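Local coordinates for uncharacterized protein (Legionella longbeachae NSW150, PDB 4JZA), which probably removes the 3-phosphate from phosphatidylinositol 3-phosphate, acting as a bacterial phosphoinositide phosphatase in the interaction between pathogen and host, at residues Lys54-Leu59 with Gln75-Tyr80; Glu111-Asn116 with Glu127-Ala132; Asp50-Ala55 with Lys100-Phe105; Ala136-Gly141 with Phe319-Val324; Trp117-Ser120 with Glu124-Glu127. One frame throughout, in Å; residues are numbered along the deposited sequence.

How the contacts relate
All five contacts lie in one helical region, built mainly from helices 41-62, 74-87, 95-116 and 122-140, with helix 315-325 added in contact 4. Contacts 1 and 3 share K54 and A55: helix 41-62 meets helix 74-87 in one and helix 95-116 in the other, with centres about 12 Å apart. Contact 2 joins helices 95-116 and 122-140, and contact 5 is the turn between them, about 5 Å away centre to centre. L112 packs on F56 and Y80, tying contact 2 to contact 1. Contact 4 lies farther along helix 122-140, about 20 Å from contact 5 between centres, and F320 bridges it to contacts 1 and 2.

Contact 1 (Lys54-Leu59 with Gln75-Tyr80); sequences KAFYFL and QTLKAY
Y57 and K78 cross obliquely where two successive helices, 41-62 and 74-87, pack together in a local bundle of helices. The aliphatic chain of K78 runs along the phenol of Y57 from CB to CE. It starts beside the hydroxyl, with K78 CB 3.6 Å from Y57 OH, and proceeds along one side of the ring, K78 CD coming within 3.8 Å of Y57 CE2. K78 CG makes an off-centre CH-pi contact, 4.3 Å from the centroid of the Y57 ring and 28° from its normal. K78 can follow the ring for so long because it is extended beyond CG; its ammonium end then reaches a salt bridge with D61, one turn after Y57 on the same helix. The Y57 hydroxyl bonds to D82, one turn beyond K78, which probably helps hold the phenol in place. Deeper in the bundle the second pair is wholly apolar. The CB bond of F56 is directed at the neighbouring helix, with CG anti to the backbone N (chi1 -178°), and the side chain approaches L77 at about a right angle. L112 and W117 border the F56 ring, while L77 also packs on L681 of helix 676-702 and on N116. No hydrogen bond links the two segments, and the deeper pair meets at one point, with F56 CZ 4.1 Å from L77 CB.

Contact 2 (Glu111-Asn116 with Glu127-Ala132); sequences ELIALN and ELLNEA
The backbones at I113 and L129 stand well apart, with 8.1 Å between I113 CA and L129 CA, so side chains alone span the gap between the two helical segments. I113 does so from one side. Its CB bond is directed at the opposite helix, and its two branches diverge to separate neighbours. The CG2 methyl meets the end of L128, with I113 CG2 3.9 Å from L128 CD1. The longer branch leaves with CG1 anti to the carbonyl carbon (chi1 -68°) and carries its terminal methyl to the base of the next leucine, where I113 CD1 lies 4.0 Å from L129 CB. Against L129 the isoleucine stands at about a right angle; against L128 the two chains slant past each other. Helices 95-116 and 122-140, joined by a short loop, form a helix-loop-helix corner, and this pair of branched contacts lies inside it. All three side chains are buried. Helix 41-62 adds to the packing: L59 touches I113 and A55 touches L129, while Y63, just past that helix, touches L128. N130 and E131 bond to other parts of the chain. N130 OD1 accepts hydrogen bonds from R341 NH1 and from the backbone N of V656, and E131 OE1 is bonded to the side chains of H316 and Q317.

Contact 3 (Asp50-Ala55 with Lys100-Phe105); sequences DSLHKA and KELERF
L52 and F105 face each other across helices 41-62 and 95-116, which run almost parallel here: the axes of the two short segments differ by 6° and lie 11.7 Å apart. Long side chains have to fill so wide a gap within this helical bundle. L52 can be followed outward. Its CB, on a bond directed at the other helix, sits at the edge of the F105 ring and near the ring plane, 4.2 Å from F105 CE2. At CG, turned to the backbone N side by a chi1 of -68°, the chain branches. One methyl goes on between the helices and ends against another leucine, with L52 CD1 4.4 Å from L102 CD1. The other turns toward helix 122-140, where L52 CD2 comes 4.3 Å from L129 CD2. F105 thus enters edge first, and H53 joins L52 at the same rim with its CB 4.3 Å from F105 CZ. The imidazole of H53 turns away from F105, and its NE2 is hydrogen-bonded to D82. Charged groups stay on the flanks: K54 NZ pairs with D50 OD2 within one helix, 2.7 Å away on the syn side of the carboxylate and 23° out of its plane, and K85 of helix 74-87 bridges to the other oxygen. R104 and E101 form a salt bridge whose hydrogen bond is weak. With no hydrogen bond from one segment to the other, dispersion and burial of L52, L102 and F105 join these helices, while two lysines probably keep D50 ionised.

Contact 4 (Ala136-Gly141 with Phe319-Val324); sequences ALMGEG and FFLEHV
M138, present as selenomethionine, and V324 mark the close-fitting side of this contact between helices 122-140 and 315-325. The two helical segments run roughly parallel, inclined by 22° with axes 10.0 Å apart at their closest. M138 bends at its last torsion (chi3 70°), which brings the terminal methyl round to two partners: M138 CE is 4.0 Å from V324 CG1 and 4.2 Å from L321 CD1. L321 leaves its helix facing away, and only its end swings back to this methyl. Beside it the backbones come close at G139, whose CA lies 5.8 Å from V324 CA and 4.1 Å from V324 CG1. Beyond this the two segments part: A136 turns away from helix 315-325, and F58 of helix 41-62 packs on A136 and V324. E140 is exposed to solvent, and E322, away from the contact, forms salt bridges with K188 and K326. G141, with positive phi, ends helix 122-140. Lacking any hydrogen bond or charge pair between the segments, this junction of two helices distant in sequence depends on van der Waals packing of one flexible chain and two branched ones.

Contact 5 (Trp117-Ser120 with Glu124-Glu127); sequences WGCS and EAVE
C119 and E124 are the closest backbone points, their CA atoms 6.4 Å apart, as the non-helical segment 117-120 folds back beside the first turns of helix 122-140. This is the turn of a helix-loop-helix corner: G118, with positive phi, leaves helix 95-116 through a Schellman motif, and the chain turns at once into the next helix. W117, at the start of the loop, packs on F56 and L59 of helix 41-62. C119 N probably donates a hydrogen bond to A114 O, holding the bend to the helix it has just left. The C119 side chain then points across the bend. A chi1 of -65° sets its sulfur beside the backbone N, where it packs against the methyl of A125, C119 SG to A125 CB 4.0 Å, and A114 and I113 adjoin this small apolar patch. E124 comes back the other way. Its chain is extended beyond CG and lays the carboxylate alongside the loop, with E124 OE1 3.9 Å from C119 CB. The other oxygen is the polar link of the contact, taking a hydrogen bond from the hydroxyl of S120 and a weak one from the backbone N of E121. The serine bond spans 3.0 Å from S120 OG to E124 OE2 and uses the syn lone pair of that oxygen.

Contact 1 (Lys54-Leu59 with Gln75-Tyr80)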
# COMPACT_ATOMS: atom_id res chain seq x y z
N LYS A 54 -5.23 -10.93 8.69
CA LYS A 54 -5.20 -11.63 7.39
C LYS A 54 -3.98 -11.24 6.55
O LYS A 54 -3.48 -12.06 5.81
CB LYS A 54 -6.44 -11.36 6.57
CG LYS A 54 -7.63 -12.21 6.97
CD LYS A 54 -8.94 -11.55 6.55
CE LYS A 54 -10.10 -12.29 7.16
NZ LYS A 54 -11.23 -11.37 7.41
N ALA A 55 -3.47 -10.03 6.65
CA ALA A 55 -2.30 -9.72 5.86
C ALA A 55 -1.06 -10.46 6.34
O ALA A 55 -0.18 -10.78 5.53
CB ALA A 55 -2.03 -8.23 5.84
N PHE A 56 -0.97 -10.68 7.65
CA PHE A 56 0.13 -11.53 8.14
C PHE A 56 0.04 -12.93 7.54
O PHE A 56 1.06 -13.45 7.09
CB PHE A 56 0.19 -11.64 9.66
CG PHE A 56 1.33 -12.48 10.16
CD1 PHE A 56 2.16 -13.13 9.34
CD2 PHE A 56 1.60 -12.53 11.44
CE1 PHE A 56 3.21 -13.89 9.81
CE2 PHE A 56 2.68 -13.26 11.91
CZ PHE A 56 3.47 -13.94 11.09
N TYR A 57 -1.15 -13.52 7.55
CA TYR A 57 -1.34 -14.83 6.98
C TYR A 57 -1.00 -14.85 5.51
O TYR A 57 -0.32 -15.77 5.06
CB TYR A 57 -2.76 -15.34 7.19
CG TYR A 57 -2.94 -15.99 8.53
CD1 TYR A 57 -2.86 -15.24 9.69
CD2 TYR A 57 -3.16 -17.36 8.65
CE1 TYR A 57 -3.02 -15.82 10.94
CE2 TYR A 57 -3.33 -17.96 9.89
CZ TYR A 57 -3.27 -17.18 11.04
OH TYR A 57 -3.44 -17.75 12.29
N PHE A 58 -1.41 -13.84 4.75
CA PHE A 58 -1.01 -13.83 3.35
C PHE A 58 0.51 -13.87 3.23
O PHE A 58 1.07 -14.54 2.36
CB PHE A 58 -1.49 -12.57 2.69
CG PHE A 58 -1.29 -12.56 1.21
CD1 PHE A 58 -0.13 -12.09 0.67
CD2 PHE A 58 -2.29 -13.00 0.36
CE1 PHE A 58 0.07 -12.08 -0.66
CE2 PHE A 58 -2.11 -13.00 -0.99
CZ PHE A 58 -0.93 -12.54 -1.50
N LEU A 59 1.16 -13.12 4.09
CA LEU A 59 2.61 -12.94 4.03
C LEU A 59 3.30 -14.25 4.26
O LEU A 59 4.23 -14.64 3.53
CB LEU A 59 3.03 -11.89 5.07
CG LEU A 59 4.51 -11.61 5.22
CD1 LEU A 59 5.16 -11.10 3.95
CD2 LEU A 59 4.70 -10.64 6.37
N GLN A 75 3.71 -22.53 12.62
CA GLN A 75 2.63 -22.73 13.52
C GLN A 75 2.80 -21.86 14.81
O GLN A 75 1.86 -21.24 15.30
CB GLN A 75 2.47 -24.21 13.72
CG GLN A 75 1.78 -24.65 14.97
CD GLN A 75 2.24 -26.04 15.40
OE1 GLN A 75 3.29 -26.58 14.94
NE2 GLN A 75 1.48 -26.63 16.32
N THR A 76 4.01 -21.76 15.34
CA THR A 76 4.20 -20.90 16.49
C THR A 76 3.89 -19.43 16.16
O THR A 76 3.25 -18.77 16.97
CB THR A 76 5.62 -21.00 17.04
OG1 THR A 76 5.86 -22.31 17.59
CG2 THR A 76 5.82 -19.96 18.13
N LEU A 77 4.35 -18.92 15.00
CA LEU A 77 4.04 -17.54 14.62
C LEU A 77 2.57 -17.25 14.51
O LEU A 77 2.05 -16.27 15.06
CB LEU A 77 4.67 -17.20 13.29
CG LEU A 77 6.20 -17.32 13.33
CD1 LEU A 77 6.89 -16.64 12.16
CD2 LEU A 77 6.78 -16.76 14.61
N LYS A 78 1.87 -18.10 13.81
CA LYS A 78 0.45 -17.92 13.62
C LYS A 78 -0.28 -18.00 14.95
O LYS A 78 -1.23 -17.29 15.18
CB LYS A 78 -0.10 -18.97 12.67
CG LYS A 78 0.28 -18.76 11.23
CD LYS A 78 -0.11 -19.99 10.43
CE LYS A 78 0.01 -19.66 8.95
NZ LYS A 78 -0.25 -20.80 8.03
N ALA A 79 0.12 -18.88 15.82
CA ALA A 79 -0.57 -18.91 17.10
C ALA A 79 -0.33 -17.57 17.83
O ALA A 79 -1.27 -17.03 18.43
CB ALA A 79 -0.14 -20.11 17.95
N TYR A 80 0.89 -17.03 17.76
CA TYR A 80 1.21 -15.76 18.46
C TYR A 80 0.40 -14.60 17.91
O TYR A 80 -0.19 -13.81 18.62
CB TYR A 80 2.71 -15.43 18.37
CG TYR A 80 3.08 -14.07 18.94
CD1 TYR A 80 3.00 -13.81 20.29
CD2 TYR A 80 3.53 -13.05 18.11
CE1 TYR A 80 3.34 -12.58 20.81
CE2 TYR A 80 3.87 -11.80 18.61
CZ TYR A 80 3.76 -11.57 19.96
OH TYR A 80 4.08 -10.32 20.49

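Contact 2 (Glu111-Asn116 with Glu127-Ala132)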
# COMPACT_ATOMS: atom_id res chain seq x y z
N GLU A 111 7.19 -6.34 14.35
CA GLU A 111 8.38 -6.72 15.05
C GLU A 111 8.60 -8.24 14.82
O GLU A 111 9.70 -8.70 14.52
CB GLU A 111 8.28 -6.23 16.52
CG GLU A 111 8.51 -7.23 17.62
CD GLU A 111 8.36 -6.66 19.05
OE1 GLU A 111 7.18 -6.50 19.54
OE2 GLU A 111 9.45 -6.47 19.70
N LEU A 112 7.52 -9.01 14.92
CA LEU A 112 7.53 -10.42 14.59
C LEU A 112 8.00 -10.67 13.16
O LEU A 112 8.75 -11.59 12.90
CB LEU A 112 6.14 -10.99 14.79
CG LEU A 112 6.04 -12.44 14.44
CD1 LEU A 112 7.05 -13.16 15.30
CD2 LEU A 112 4.68 -12.97 14.75
N ILE A 113 7.56 -9.83 12.23
CA ILE A 113 8.03 -9.88 10.85
C ILE A 113 9.51 -9.54 10.74
O ILE A 113 10.26 -10.24 10.10
CB ILE A 113 7.19 -8.98 9.96
CG1 ILE A 113 5.78 -9.55 9.84
CG2 ILE A 113 7.81 -8.83 8.57
CD1 ILE A 113 4.77 -8.55 9.34
N ALA A 114 9.97 -8.49 11.40
CA ALA A 114 11.39 -8.16 11.29
C ALA A 114 12.27 -9.30 11.81
O ALA A 114 13.34 -9.56 11.25
CB ALA A 114 11.69 -6.90 12.04
N LEU A 115 11.85 -9.91 12.92
CA LEU A 115 12.48 -11.09 13.52
C LEU A 115 12.46 -12.30 12.59
O LEU A 115 13.50 -12.79 12.19
CB LEU A 115 11.77 -11.51 14.79
CG LEU A 115 12.31 -12.81 15.42
CD1 LEU A 115 13.79 -12.66 15.74
CD2 LEU A 115 11.54 -13.17 16.67
N ASN A 116 11.28 -12.82 12.27
CA ASN A 116 11.24 -14.02 11.44
C ASN A 116 11.79 -13.86 9.99
O ASN A 116 12.32 -14.81 9.41
CB ASN A 116 9.84 -14.62 11.40
CG ASN A 116 9.79 -15.96 10.66
OD1 ASN A 116 9.19 -16.09 9.58
ND2 ASN A 116 10.41 -16.98 11.26
N GLU A 127 6.78 -2.49 5.16
CA GLU A 127 6.38 -2.60 3.78
C GLU A 127 5.91 -3.99 3.44
O GLU A 127 5.03 -4.17 2.60
CB GLU A 127 7.51 -2.17 2.87
CG GLU A 127 7.81 -0.69 3.05
CD GLU A 127 9.20 -0.25 2.56
OE1 GLU A 127 10.01 -1.11 2.11
OE2 GLU A 127 9.49 0.98 2.64
N LEU A 128 6.50 -4.99 4.05
CA LEU A 128 6.02 -6.37 3.83
C LEU A 128 4.56 -6.58 4.24
O LEU A 128 3.75 -7.08 3.43
CB LEU A 128 6.88 -7.39 4.56
CG LEU A 128 8.22 -7.68 3.96
CD1 LEU A 128 9.01 -8.58 4.90
CD2 LEU A 128 8.11 -8.35 2.61
N LEU A 129 4.21 -6.17 5.46
CA LEU A 129 2.80 -6.19 5.92
C LEU A 129 1.82 -5.34 5.05
O LEU A 129 0.74 -5.79 4.65
CB LEU A 129 2.73 -5.69 7.36
CG LEU A 129 1.38 -5.86 8.07
CD1 LEU A 129 0.92 -7.29 8.05
CD2 LEU A 129 1.42 -5.35 9.50
N ASN A 130 2.24 -4.12 4.74
CA ASN A 130 1.43 -3.14 4.05
C ASN A 130 1.07 -3.67 2.70
O ASN A 130 -0.06 -3.59 2.28
CB ASN A 130 2.20 -1.83 3.91
CG ASN A 130 1.36 -0.71 3.33
OD1 ASN A 130 0.32 -0.36 3.87
ND2 ASN A 130 1.83 -0.13 2.22
N GLU A 131 2.07 -4.24 2.03
CA GLU A 131 1.93 -4.78 0.63
C GLU A 131 1.29 -6.15 0.61
O GLU A 131 0.49 -6.44 -0.27
CB GLU A 131 3.28 -4.74 -0.15
CG GLU A 131 3.72 -3.30 -0.43
CD GLU A 131 5.16 -3.13 -0.86
OE1 GLU A 131 5.66 -3.79 -1.79
OE2 GLU A 131 5.84 -2.30 -0.28
N ALA A 132 1.57 -6.97 1.59
CA ALA A 132 0.80 -8.21 1.73
C ALA A 132 -0.68 -7.94 1.88
O ALA A 132 -1.48 -8.62 1.31
CB ALA A 132 1.29 -9.07 2.89

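Contact 3 (Asp50-Ala55 with Lys100-Phe105)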
# COMPACT_ATOMS: atom_id res chain seq x y z
N ASP A 50 -8.45 -6.95 11.93
CA ASP A 50 -8.74 -8.18 11.21
C ASP A 50 -8.02 -8.20 9.88
O ASP A 50 -7.42 -9.18 9.51
CB ASP A 50 -10.27 -8.33 11.05
CG ASP A 50 -10.69 -9.59 10.25
OD1 ASP A 50 -10.45 -10.75 10.66
OD2 ASP A 50 -11.32 -9.41 9.21
N SER A 51 -8.02 -7.10 9.18
CA SER A 51 -7.38 -7.09 7.86
C SER A 51 -5.88 -7.30 7.92
O SER A 51 -5.31 -7.92 7.03
CB SER A 51 -7.68 -5.77 7.13
OG SER A 51 -7.36 -5.87 5.77
N LEU A 52 -5.23 -6.75 8.94
CA LEU A 52 -3.79 -6.87 9.08
C LEU A 52 -3.39 -8.27 9.54
O LEU A 52 -2.31 -8.79 9.19
CB LEU A 52 -3.24 -5.80 10.04
CG LEU A 52 -3.33 -4.36 9.51
CD1 LEU A 52 -2.83 -3.42 10.57
CD2 LEU A 52 -2.54 -4.14 8.23
N HIS A 53 -4.26 -8.84 10.36
CA HIS A 53 -4.14 -10.22 10.77
C HIS A 53 -4.16 -11.03 9.49
O HIS A 53 -3.17 -11.68 9.17
CB HIS A 53 -5.28 -10.57 11.76
CG HIS A 53 -5.33 -11.98 12.18
ND1 HIS A 53 -6.08 -12.92 11.51
CD2 HIS A 53 -4.70 -12.63 13.17
CE1 HIS A 53 -5.92 -14.09 12.10
NE2 HIS A 53 -5.12 -13.94 13.13
N LYS A 54 -5.23 -10.93 8.69
CA LYS A 54 -5.20 -11.63 7.39
C LYS A 54 -3.98 -11.24 6.55
O LYS A 54 -3.48 -12.06 5.81
CB LYS A 54 -6.44 -11.36 6.57
CG LYS A 54 -7.63 -12.21 6.97
CD LYS A 54 -8.94 -11.55 6.55
CE LYS A 54 -10.10 -12.29 7.16
NZ LYS A 54 -11.23 -11.37 7.41
N ALA A 55 -3.47 -10.03 6.65
CA ALA A 55 -2.30 -9.72 5.86
C ALA A 55 -1.06 -10.46 6.34
O ALA A 55 -0.18 -10.78 5.53
CB ALA A 55 -2.03 -8.23 5.84
N LYS A 100 -4.74 3.53 20.02
CA LYS A 100 -3.55 3.13 20.71
C LYS A 100 -3.47 1.62 20.67
O LYS A 100 -2.45 1.09 20.24
CB LYS A 100 -3.48 3.67 22.13
CG LYS A 100 -2.09 3.54 22.73
CD LYS A 100 -1.90 4.35 24.00
CE LYS A 100 -0.42 4.38 24.41
NZ LYS A 100 -0.14 5.42 25.45
N GLU A 101 -4.53 0.93 21.02
CA GLU A 101 -4.60 -0.51 20.80
C GLU A 101 -4.21 -0.94 19.35
O GLU A 101 -3.45 -1.88 19.14
CB GLU A 101 -6.00 -1.03 21.13
CG GLU A 101 -6.29 -1.08 22.63
CD GLU A 101 -5.16 -1.76 23.39
OE1 GLU A 101 -4.75 -2.90 22.99
OE2 GLU A 101 -4.67 -1.13 24.35
N LEU A 102 -4.72 -0.24 18.35
CA LEU A 102 -4.28 -0.53 17.01
C LEU A 102 -2.81 -0.35 16.86
O LEU A 102 -2.18 -1.17 16.21
CB LEU A 102 -4.99 0.34 15.97
CG LEU A 102 -4.48 0.29 14.50
CD1 LEU A 102 -4.54 -1.12 13.94
CD2 LEU A 102 -5.29 1.21 13.62
N GLU A 103 -2.24 0.74 17.39
CA GLU A 103 -0.78 0.98 17.22
C GLU A 103 -0.02 -0.18 17.89
O GLU A 103 0.97 -0.70 17.34
CB GLU A 103 -0.36 2.30 17.81
CG GLU A 103 -0.75 3.57 17.04
CD GLU A 103 -0.59 4.90 17.84
OE1 GLU A 103 0.16 4.93 18.82
OE2 GLU A 103 -1.18 5.96 17.51
N ARG A 104 -0.52 -0.64 19.04
CA ARG A 104 0.15 -1.68 19.78
C ARG A 104 0.13 -3.00 19.03
O ARG A 104 1.12 -3.69 19.01
CB ARG A 104 -0.53 -1.92 21.12
CG ARG A 104 -0.14 -0.95 22.24
CD ARG A 104 -0.66 -1.44 23.61
NE ARG A 104 -0.32 -0.48 24.68
CZ ARG A 104 -1.19 0.32 25.30
NH1 ARG A 104 -2.49 0.29 24.99
NH2 ARG A 104 -0.75 1.14 26.25
N PHE A 105 -1.02 -3.37 18.49
CA PHE A 105 -1.21 -4.63 17.78
C PHE A 105 -0.36 -4.64 16.51
O PHE A 105 0.30 -5.64 16.17
CB PHE A 105 -2.70 -4.86 17.48
CG PHE A 105 -2.96 -5.96 16.49
CD1 PHE A 105 -3.08 -7.27 16.90
CD2 PHE A 105 -3.06 -5.67 15.12
CE1 PHE A 105 -3.30 -8.27 15.97
CE2 PHE A 105 -3.26 -6.67 14.18
CZ PHE A 105 -3.36 -7.98 14.61

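Contact 4 (Ala136-Gly141 with Phe319-Val324)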
# COMPACT_ATOMS: atom_id res chain seq x y z
N ALA A 136 -3.51 -9.38 -0.57
CA ALA A 136 -4.65 -10.15 -0.01
C ALA A 136 -5.99 -9.62 -0.46
O ALA A 136 -6.92 -10.40 -0.73
CB ALA A 136 -4.66 -10.19 1.53
N LEU A 137 -6.08 -8.28 -0.53
CA LEU A 137 -7.31 -7.61 -0.96
C LEU A 137 -7.60 -7.79 -2.47
O LEU A 137 -8.77 -7.95 -2.84
CB LEU A 137 -7.28 -6.13 -0.61
CG LEU A 137 -7.32 -5.80 0.87
CD1 LEU A 137 -6.99 -4.32 1.06
CD2 LEU A 137 -8.66 -6.16 1.54
N MSE A 138 -6.57 -7.72 -3.31
CA MSE A 138 -6.74 -7.95 -4.73
C MSE A 138 -7.35 -9.31 -4.95
O MSE A 138 -8.34 -9.48 -5.68
CB MSE A 138 -5.38 -7.89 -5.36
CG MSE A 138 -5.52 -7.81 -6.85
SE MSE A 138 -3.79 -7.61 -7.71
CE MSE A 138 -2.97 -9.38 -7.41
N GLY A 139 -6.79 -10.31 -4.28
CA GLY A 139 -7.22 -11.70 -4.41
C GLY A 139 -8.68 -11.90 -4.04
O GLY A 139 -9.37 -12.68 -4.66
N GLU A 140 -9.15 -11.14 -3.06
CA GLU A 140 -10.44 -11.32 -2.47
C GLU A 140 -11.51 -10.67 -3.34
O GLU A 140 -12.65 -11.08 -3.31
CB GLU A 140 -10.46 -10.65 -1.10
CG GLU A 140 -11.14 -11.42 0.03
CD GLU A 140 -11.13 -10.65 1.38
OE1 GLU A 140 -11.50 -9.45 1.42
OE2 GLU A 140 -10.74 -11.23 2.43
N GLY A 141 -11.16 -9.65 -4.13
CA GLY A 141 -12.17 -8.90 -4.88
C GLY A 141 -12.86 -7.80 -4.08
O GLY A 141 -12.61 -7.65 -2.90
N PHE A 319 6.50 -12.70 -5.32
CA PHE A 319 5.96 -13.82 -4.56
C PHE A 319 4.52 -13.56 -4.21
O PHE A 319 3.73 -14.48 -4.23
CB PHE A 319 6.73 -14.11 -3.28
CG PHE A 319 7.99 -14.91 -3.48
CD1 PHE A 319 7.93 -16.27 -3.75
CD2 PHE A 319 9.23 -14.32 -3.33
CE1 PHE A 319 9.07 -17.03 -3.88
CE2 PHE A 319 10.39 -15.07 -3.46
CZ PHE A 319 10.30 -16.43 -3.72
N PHE A 320 4.17 -12.31 -3.90
CA PHE A 320 2.77 -11.99 -3.59
C PHE A 320 1.94 -12.20 -4.85
O PHE A 320 0.86 -12.82 -4.81
CB PHE A 320 2.60 -10.55 -3.11
CG PHE A 320 3.24 -10.22 -1.78
CD1 PHE A 320 3.66 -11.19 -0.92
CD2 PHE A 320 3.38 -8.91 -1.39
CE1 PHE A 320 4.23 -10.84 0.29
CE2 PHE A 320 3.93 -8.55 -0.20
CZ PHE A 320 4.37 -9.51 0.65
N LEU A 321 2.43 -11.71 -5.99
CA LEU A 321 1.67 -11.89 -7.23
C LEU A 321 1.46 -13.37 -7.50
O LEU A 321 0.34 -13.81 -7.77
CB LEU A 321 2.38 -11.22 -8.42
CG LEU A 321 1.69 -11.23 -9.78
CD1 LEU A 321 0.31 -10.64 -9.68
CD2 LEU A 321 2.54 -10.42 -10.77
N GLU A 322 2.58 -14.10 -7.42
CA GLU A 322 2.59 -15.53 -7.59
C GLU A 322 1.52 -16.19 -6.72
O GLU A 322 0.79 -17.05 -7.18
CB GLU A 322 3.98 -16.10 -7.26
CG GLU A 322 4.04 -17.62 -7.04
CD GLU A 322 5.43 -18.12 -6.64
OE1 GLU A 322 5.58 -19.31 -6.32
OE2 GLU A 322 6.39 -17.33 -6.64
N HIS A 323 1.41 -15.79 -5.47
CA HIS A 323 0.53 -16.51 -4.58
C HIS A 323 -0.95 -16.34 -4.92
O HIS A 323 -1.74 -17.24 -4.70
CB HIS A 323 0.76 -16.05 -3.17
CG HIS A 323 0.00 -16.84 -2.15
ND1 HIS A 323 0.36 -18.13 -1.80
CD2 HIS A 323 -1.08 -16.52 -1.40
CE1 HIS A 323 -0.47 -18.57 -0.86
NE2 HIS A 323 -1.34 -17.61 -0.59
N VAL A 324 -1.30 -15.17 -5.44
CA VAL A 324 -2.67 -14.89 -5.89
C VAL A 324 -2.95 -15.58 -7.19
O VAL A 324 -4.05 -16.11 -7.33
CB VAL A 324 -2.91 -13.39 -6.10
CG1 VAL A 324 -4.24 -13.14 -6.76
CG2 VAL A 324 -2.92 -12.67 -4.78

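Contact 5 (Trp117-Ser120 with Glu124-Glu127)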
# COMPACT_ATOMS: atom_id res chain seq x y z
N TRP A 117 11.70 -12.68 9.41
CA TRP A 117 12.21 -12.50 8.04
C TRP A 117 13.61 -11.87 8.04
O TRP A 117 14.21 -11.69 6.99
CB TRP A 117 11.23 -11.65 7.18
CG TRP A 117 10.16 -12.49 6.50
CD1 TRP A 117 10.21 -13.00 5.23
CD2 TRP A 117 8.93 -12.93 7.07
NE1 TRP A 117 9.07 -13.75 4.99
CE2 TRP A 117 8.28 -13.73 6.11
CE3 TRP A 117 8.33 -12.75 8.30
CZ2 TRP A 117 7.04 -14.30 6.32
CZ3 TRP A 117 7.12 -13.34 8.53
CH2 TRP A 117 6.47 -14.10 7.54
N GLY A 118 14.12 -11.55 9.22
CA GLY A 118 15.49 -11.07 9.36
C GLY A 118 15.72 -9.77 8.62
O GLY A 118 16.68 -9.66 7.88
N CYS A 119 14.85 -8.81 8.87
CA CYS A 119 14.90 -7.53 8.21
C CYS A 119 15.96 -6.67 8.86
O CYS A 119 15.89 -6.43 10.07
CB CYS A 119 13.54 -6.83 8.35
SG CYS A 119 12.11 -7.64 7.53
N SER A 120 16.91 -6.16 8.08
CA SER A 120 17.93 -5.25 8.64
C SER A 120 17.31 -3.98 9.12
O SER A 120 17.74 -3.45 10.11
CB SER A 120 19.02 -4.88 7.63
OG SER A 120 18.48 -4.96 6.34
N GLU A 124 11.33 -2.28 6.36
CA GLU A 124 11.08 -3.32 5.37
C GLU A 124 10.01 -4.23 5.92
O GLU A 124 9.24 -4.79 5.17
CB GLU A 124 12.27 -4.18 5.04
CG GLU A 124 13.57 -3.51 4.63
CD GLU A 124 14.74 -4.51 4.80
OE1 GLU A 124 14.47 -5.74 4.68
OE2 GLU A 124 15.90 -4.09 5.10
N ALA A 125 9.98 -4.39 7.22
CA ALA A 125 8.94 -5.18 7.81
C ALA A 125 7.60 -4.49 7.66
O ALA A 125 6.58 -5.14 7.52
CB ALA A 125 9.22 -5.44 9.27
N VAL A 126 7.62 -3.17 7.70
CA VAL A 126 6.41 -2.40 7.55
C VAL A 126 5.89 -2.62 6.15
O VAL A 126 4.73 -2.93 5.96
CB VAL A 126 6.69 -0.93 7.88
CG1 VAL A 126 5.65 -0.01 7.27
CG2 VAL A 126 6.76 -0.76 9.41
N GLU A 127 6.78 -2.49 5.16
CA GLU A 127 6.38 -2.60 3.78
C GLU A 127 5.91 -3.99 3.44
O GLU A 127 5.03 -4.17 2.60
CB GLU A 127 7.51 -2.17 2.87
CG GLU A 127 7.81 -0.69 3.05
CD GLU A 127 9.20 -0.25 2.56
OE1 GLU A 127 10.01 -1.11 2.11
OE2 GLU A 127 9.49 0.98 2.64